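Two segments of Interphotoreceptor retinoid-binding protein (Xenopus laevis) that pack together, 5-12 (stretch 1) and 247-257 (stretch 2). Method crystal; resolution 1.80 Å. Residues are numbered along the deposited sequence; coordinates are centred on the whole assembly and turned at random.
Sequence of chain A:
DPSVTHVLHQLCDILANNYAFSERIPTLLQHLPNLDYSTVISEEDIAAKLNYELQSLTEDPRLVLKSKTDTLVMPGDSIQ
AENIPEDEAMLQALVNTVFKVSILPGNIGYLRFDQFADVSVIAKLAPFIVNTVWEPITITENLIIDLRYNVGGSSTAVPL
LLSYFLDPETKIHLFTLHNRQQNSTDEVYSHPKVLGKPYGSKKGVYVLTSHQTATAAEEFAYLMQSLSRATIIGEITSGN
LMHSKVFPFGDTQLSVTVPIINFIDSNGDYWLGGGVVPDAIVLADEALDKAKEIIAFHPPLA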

ATOM      1  N   THR A   5      34.596   4.486   6.011  1.00 39.84           N
ATOM      2  CA  THR A   5      34.348   5.878   5.651  1.00 40.44           C
ATOM      3  C   THR A   5      33.750   5.964   4.224  1.00 38.30           C
ATOM      4  O   THR A   5      33.014   6.870   3.874  1.00 40.22           O
ATOM      5  CB  THR A   5      35.604   6.754   5.845  1.00 41.13           C
ATOM      6  OG1 THR A   5      36.590   6.518   4.818  1.00 48.55           O
ATOM      7  CG2 THR A   5      36.289   6.358   7.100  1.00 40.35           C
ATOM      8  N   HIS A   6      34.069   5.003   3.413  1.00 36.48           N
ATOM      9  CA  HIS A   6      33.595   4.987   2.033  1.00 35.21           C
ATOM     10  C   HIS A   6      32.057   4.866   2.068  1.00 32.76           C
ATOM     11  O   HIS A   6      31.334   5.632   1.419  1.00 31.54           O
ATOM     12  CB  HIS A   6      34.217   3.820   1.299  1.00 36.31           C
ATOM     13  CG  HIS A   6      33.920   3.793  -0.173  1.00 40.09           C
ATOM     14  ND1 HIS A   6      34.235   4.841  -1.013  1.00 44.93           N
ATOM     15  CD2 HIS A   6      33.359   2.844  -0.959  1.00 43.94           C
ATOM     16  CE1 HIS A   6      33.910   4.530  -2.252  1.00 48.31           C
ATOM     17  NE2 HIS A   6      33.357   3.330  -2.249  1.00 44.44           N
ATOM     18  N   VAL A   7      31.573   3.945   2.902  1.00 29.24           N
ATOM     19  CA  VAL A   7      30.136   3.757   3.019  1.00 28.60           C
ATOM     20  C   VAL A   7      29.512   4.925   3.711  1.00 28.34           C
ATOM     21  O   VAL A   7      28.493   5.399   3.291  1.00 27.09           O
ATOM     22  CB  VAL A   7      29.792   2.483   3.797  1.00 26.86           C
ATOM     23  CG1 VAL A   7      28.267   2.352   3.958  1.00 31.15           C
ATOM     24  CG2 VAL A   7      30.298   1.332   3.059  1.00 30.29           C
ATOM     25  N   LEU A   8      30.131   5.342   4.800  1.00 27.07           N
ATOM     26  CA  LEU A   8      29.607   6.437   5.587  1.00 27.88           C
ATOM     27  C   LEU A   8      29.399   7.632   4.812  1.00 24.87           C
ATOM     28  O   LEU A   8      28.313   8.284   4.882  1.00 27.57           O
ATOM     29  CB  LEU A   8      30.517   6.625   6.835  1.00 28.55           C
ATOM     30  CG  LEU A   8      30.109   7.777   7.745  1.00 33.97           C
ATOM     31  CD1 LEU A   8      28.775   7.516   8.393  1.00 36.21           C
ATOM     32  CD2 LEU A   8      31.256   7.852   8.837  1.00 36.15           C
ATOM     33  N   HIS A   9      30.389   8.023   3.988  1.00 25.34           N
ATOM     34  CA  HIS A   9      30.311   9.259   3.216  1.00 24.53           C
ATOM     35  C   HIS A   9      29.124   9.189   2.206  1.00 24.74           C
ATOM     36  O   HIS A   9      28.368  10.084   2.024  1.00 24.69           O
ATOM     37  CB  HIS A   9      31.670   9.491   2.439  1.00 24.89           C
ATOM     38  CG  HIS A   9      31.750  10.777   1.706  1.00 25.98           C
ATOM     39  ND1 HIS A   9      31.995  10.846   0.356  1.00 36.85           N
ATOM     40  CD2 HIS A   9      31.434  12.025   2.083  1.00 30.25           C
ATOM     41  CE1 HIS A   9      31.888  12.097  -0.043  1.00 34.33           C
ATOM     42  NE2 HIS A   9      31.588  12.842   0.998  1.00 33.33           N
ATOM     43  N   GLN A  10      29.007   8.067   1.543  1.00 24.81           N
ATOM     44  CA  GLN A  10      27.964   7.940   0.549  1.00 26.20           C
ATOM     45  C   GLN A  10      26.600   7.988   1.296  1.00 24.90           C
ATOM     46  O   GLN A  10      25.641   8.655   0.840  1.00 28.25           O
ATOM     47  CB  GLN A  10      28.173   6.644  -0.180  1.00 28.02           C
ATOM     48  CG  GLN A  10      29.385   6.556  -1.118  1.00 30.12           C
ATOM     49  CD  GLN A  10      29.478   5.221  -1.937  1.00 27.94           C
ATOM     50  OE1 GLN A  10      28.559   4.877  -2.729  1.00 35.17           O
ATOM     51  NE2 GLN A  10      30.536   4.452  -1.686  1.00 29.51           N
ATOM     52  N   LEU A  11      26.531   7.261   2.391  1.00 23.45           N
ATOM     53  CA  LEU A  11      25.250   7.202   3.191  1.00 24.77           C
ATOM     54  C   LEU A  11      24.738   8.555   3.575  1.00 25.75           C
ATOM     55  O   LEU A  11      23.585   8.984   3.278  1.00 24.15           O
ATOM     56  CB  LEU A  11      25.416   6.312   4.409  1.00 23.85           C
ATOM     57  CG  LEU A  11      24.240   6.302   5.363  1.00 22.90           C
ATOM     58  CD1 LEU A  11      23.018   5.752   4.668  1.00 25.35           C
ATOM     59  CD2 LEU A  11      24.549   5.536   6.607  1.00 23.04           C
ATOM     60  N   CYS A  12      25.617   9.351   4.177  1.00 25.47           N
ATOM     61  CA  CYS A  12      25.192  10.679   4.567  1.00 27.26           C
ATOM     62  C   CYS A  12      24.733  11.514   3.396  1.00 28.19           C
ATOM     63  O   CYS A  12      23.785  12.262   3.543  1.00 30.71           O
ATOM     64  CB  CYS A  12      26.363  11.388   5.300  1.00 28.34           C
ATOM     65  SG  CYS A  12      26.552  10.716   6.925  1.00 31.76           S
ATOM     66  N   PHE A 247      19.705   2.541  -3.156  1.00 29.78           N
ATOM     67  CA  PHE A 247      20.965   3.196  -3.554  1.00 31.60           C
ATOM     68  C   PHE A 247      22.151   2.312  -3.247  1.00 31.54           C
ATOM     69  O   PHE A 247      22.394   1.970  -2.124  1.00 30.23           O
ATOM     70  CB  PHE A 247      21.099   4.539  -2.834  1.00 29.39           C
ATOM     71  CG  PHE A 247      19.964   5.499  -3.089  1.00 32.67           C
ATOM     72  CD1 PHE A 247      18.782   5.453  -2.360  1.00 27.75           C
ATOM     73  CD2 PHE A 247      20.114   6.554  -3.999  1.00 30.65           C
ATOM     74  CE1 PHE A 247      17.748   6.276  -2.636  1.00 29.85           C
ATOM     75  CE2 PHE A 247      19.075   7.505  -4.175  1.00 30.97           C
ATOM     76  CZ  PHE A 247      17.895   7.346  -3.504  1.00 31.66           C
ATOM     77  N   PRO A 248      22.886   1.889  -4.257  1.00 32.69           N
ATOM     78  CA  PRO A 248      23.989   0.989  -4.058  1.00 35.39           C
ATOM     79  C   PRO A 248      25.135   1.777  -3.545  1.00 34.86           C
ATOM     80  O   PRO A 248      25.127   3.011  -3.683  1.00 35.87           O
ATOM     81  CB  PRO A 248      24.253   0.457  -5.490  1.00 37.15           C
ATOM     82  CG  PRO A 248      24.004   1.671  -6.278  1.00 35.84           C
ATOM     83  CD  PRO A 248      22.701   2.213  -5.665  1.00 35.65           C
ATOM     84  N   PHE A 249      25.981   1.119  -2.804  1.00 35.68           N
ATOM     85  CA  PHE A 249      27.180   1.777  -2.291  1.00 36.22           C
ATOM     86  C   PHE A 249      28.292   1.366  -3.238  1.00 36.28           C
ATOM     87  O   PHE A 249      28.741   0.191  -3.179  1.00 36.85           O
ATOM     88  CB  PHE A 249      27.546   1.303  -0.871  1.00 33.76           C
ATOM     89  CG  PHE A 249      26.631   1.885   0.231  1.00 30.94           C
ATOM     90  CD1 PHE A 249      26.645   3.220   0.510  1.00 32.75           C
ATOM     91  CD2 PHE A 249      25.744   1.091   0.890  1.00 28.81           C
ATOM     92  CE1 PHE A 249      25.770   3.763   1.428  1.00 28.63           C
ATOM     93  CE2 PHE A 249      24.924   1.591   1.861  1.00 23.67           C
ATOM     94  CZ  PHE A 249      24.933   2.956   2.100  1.00 24.39           C
ATOM     95  N   GLY A 250      28.699   2.291  -4.085  1.00 38.74           N
ATOM     96  CA  GLY A 250      29.817   2.041  -4.998  1.00 41.33           C
ATOM     97  C   GLY A 250      30.972   1.359  -4.297  1.00 43.28           C
ATOM     98  O   GLY A 250      31.295   1.657  -3.101  1.00 44.40           O
ATOM     99  N   ASP A 251      31.544   0.378  -5.008  1.00 45.14           N
ATOM    100  CA  ASP A 251      32.683  -0.405  -4.566  1.00 46.60           C
ATOM    101  C   ASP A 251      32.390  -1.378  -3.468  1.00 44.42           C
ATOM    102  O   ASP A 251      33.315  -1.832  -2.782  1.00 44.99           O
ATOM    103  CB  ASP A 251      33.834   0.553  -4.147  1.00 48.57           C
ATOM    104  CG  ASP A 251      34.201   1.572  -5.269  1.00 53.09           C
ATOM    105  OD1 ASP A 251      33.502   2.621  -5.427  1.00 55.48           O
ATOM    106  OD2 ASP A 251      35.176   1.372  -6.043  1.00 59.74           O
ATOM    107  N   THR A 252      31.114  -1.732  -3.290  1.00 41.01           N
ATOM    108  CA  THR A 252      30.794  -2.653  -2.210  1.00 38.19           C
ATOM    109  C   THR A 252      29.701  -3.567  -2.632  1.00 35.73           C
ATOM    110  O   THR A 252      29.106  -3.356  -3.645  1.00 36.06           O
ATOM    111  CB  THR A 252      30.258  -1.914  -0.994  1.00 40.14           C
ATOM    112  OG1 THR A 252      28.878  -1.578  -1.227  1.00 34.19           O
ATOM    113  CG2 THR A 252      31.058  -0.584  -0.742  1.00 39.13           C
ATOM    114  N   GLN A 253      29.448  -4.555  -1.806  1.00 34.62           N
ATOM    115  CA  GLN A 253      28.374  -5.520  -1.980  1.00 34.85           C
ATOM    116  C   GLN A 253      27.124  -5.093  -1.156  1.00 33.33           C
ATOM    117  O   GLN A 253      26.311  -5.950  -0.795  1.00 33.08           O
ATOM    118  CB  GLN A 253      28.833  -6.905  -1.486  1.00 33.58           C
ATOM    119  CG  GLN A 253      30.048  -7.573  -2.281  1.00 34.43           C
ATOM    120  CD  GLN A 253      29.754  -7.827  -3.740  1.00 34.07           C
ATOM    121  OE1 GLN A 253      30.115  -7.025  -4.603  1.00 40.54           O
ATOM    122  NE2 GLN A 253      29.100  -8.963  -4.025  1.00 30.46           N
ATOM    123  N   LEU A 254      27.096  -3.826  -0.781  1.00 30.96           N
ATOM    124  CA  LEU A 254      26.006  -3.248   0.073  1.00 29.32           C
ATOM    125  C   LEU A 254      25.229  -2.246  -0.608  1.00 28.16           C
ATOM    126  O   LEU A 254      25.658  -1.615  -1.535  1.00 28.75           O
ATOM    127  CB  LEU A 254      26.567  -2.582   1.357  1.00 28.48           C
ATOM    128  CG  LEU A 254      27.137  -3.549   2.372  1.00 31.15           C
ATOM    129  CD1 LEU A 254      27.723  -2.731   3.558  1.00 30.58           C
ATOM    130  CD2 LEU A 254      26.144  -4.491   2.853  1.00 35.39           C
ATOM    131  N   SER A 255      23.992  -2.071  -0.139  1.00 26.97           N
ATOM    132  CA  SER A 255      23.153  -1.015  -0.643  1.00 26.75           C
ATOM    133  C   SER A 255      22.287  -0.478   0.468  1.00 24.25           C
ATOM    134  O   SER A 255      22.239  -1.101   1.603  1.00 22.53           O
ATOM    135  CB  SER A 255      22.275  -1.526  -1.754  1.00 29.27           C
ATOM    136  OG  SER A 255      21.309  -2.354  -1.155  1.00 34.32           O
ATOM    137  N   VAL A 256      21.687   0.668   0.210  1.00 21.99           N
ATOM    138  CA  VAL A 256      20.734   1.221   1.169  1.00 22.77           C
ATOM    139  C   VAL A 256      19.352   1.516   0.563  1.00 19.56           C
ATOM    140  O   VAL A 256      19.210   2.129  -0.468  1.00 21.60           O
ATOM    141  CB  VAL A 256      21.316   2.450   1.949  1.00 21.03           C
ATOM    142  CG1 VAL A 256      21.430   3.641   0.999  1.00 20.05           C
ATOM    143  CG2 VAL A 256      20.415   2.870   3.117  1.00 23.60           C
ATOM    144  N   THR A 257      18.260   1.040   1.200  1.00 18.38           N
ATOM    145  CA  THR A 257      16.925   1.369   0.794  1.00 20.05           C
ATOM    146  C   THR A 257      16.461   2.458   1.624  1.00 18.75           C
ATOM    147  O   THR A 257      16.586   2.416   2.872  1.00 18.29           O
ATOM    148  CB  THR A 257      15.909   0.174   1.023  1.00 22.76           C
ATOM    149  OG1 THR A 257      16.348  -0.953   0.319  1.00 25.44           O
ATOM    150  CG2 THR A 257      14.519   0.538   0.486  1.00 21.82           C
TER

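A turn that links the strands of a β-hairpin can leave peptide groups without strand partners, and a helix packed against it can supply partners from its side chains. The contact between helix 5-12 and the hairpin segment 247-257 of interphotoreceptor retinoid-binding protein illustrates the principle: polar side chains of the helix bond to the middle of the turn, while apolar ones pack mainly on the aromatic residue that opens it, and together the two stretches bury 393 Å².

The polar part centres on Gly250, within the type II turn that runs from Phe249 to Thr252. Gln10, one helical turn on from His6, addresses both polar atoms of this glycine through its terminal amide. Gln10 NE2 donates to Gly250 O at 3.2 Å with a nearly straight angle of 168°, the best-aligned hydrogen bond across the contact, whereas Gly250 N reaches Gln10 OE1 at 2.9 Å but at 127°, so that bond is weak despite its shorter length. The same Gly250 O receives a second, weak bond from His6 NE2 at 2.8 Å and 126°. His6 NE2 also makes a weak bond to Asp251 OD1, at 3.3 Å and 138°; both acceptors lie at the edge of the imidazole, near its plane, as a ring nitrogen donor requires. The lesson is that distance alone is a poor guide to hydrogen-bond quality. His6 NE2 and Gln10 NE2 stand only 3.1 Å apart yet are not bonded to each other; each instead donates to Gly250 O.

The turn has internal support as well. Thr252 OG1 donates to Phe249 O at 2.6 Å and accepts from Leu254 N at 2.9 Å, linking the start of the turn to the returning strand. Its methyl group meets the helix, with Thr252 CG2 lying 4.1 Å from His6 CD2 and 4.3 Å from Val7 CG2.

The apolar part is organised around Phe249, whose CA-to-CB bond points toward the helix. Val7 CG1 sits 3.7 Å from the centroid of the Phe249 ring and only 8° off its normal, a CH-π contact almost directly over the face. The ring edge is used differently: Gln10 CB approaches Phe249 CD1 at 3.8 Å, and Leu11 CB lies 3.9 Å from Phe249 CE1. Gln10 thus contributes aliphatic packing near its backbone and hydrogen bonding at its tip. Farther along, Leu11 CD1 touches Val256 CG2 at 4.2 Å, extending the apolar contact onto the returning strand.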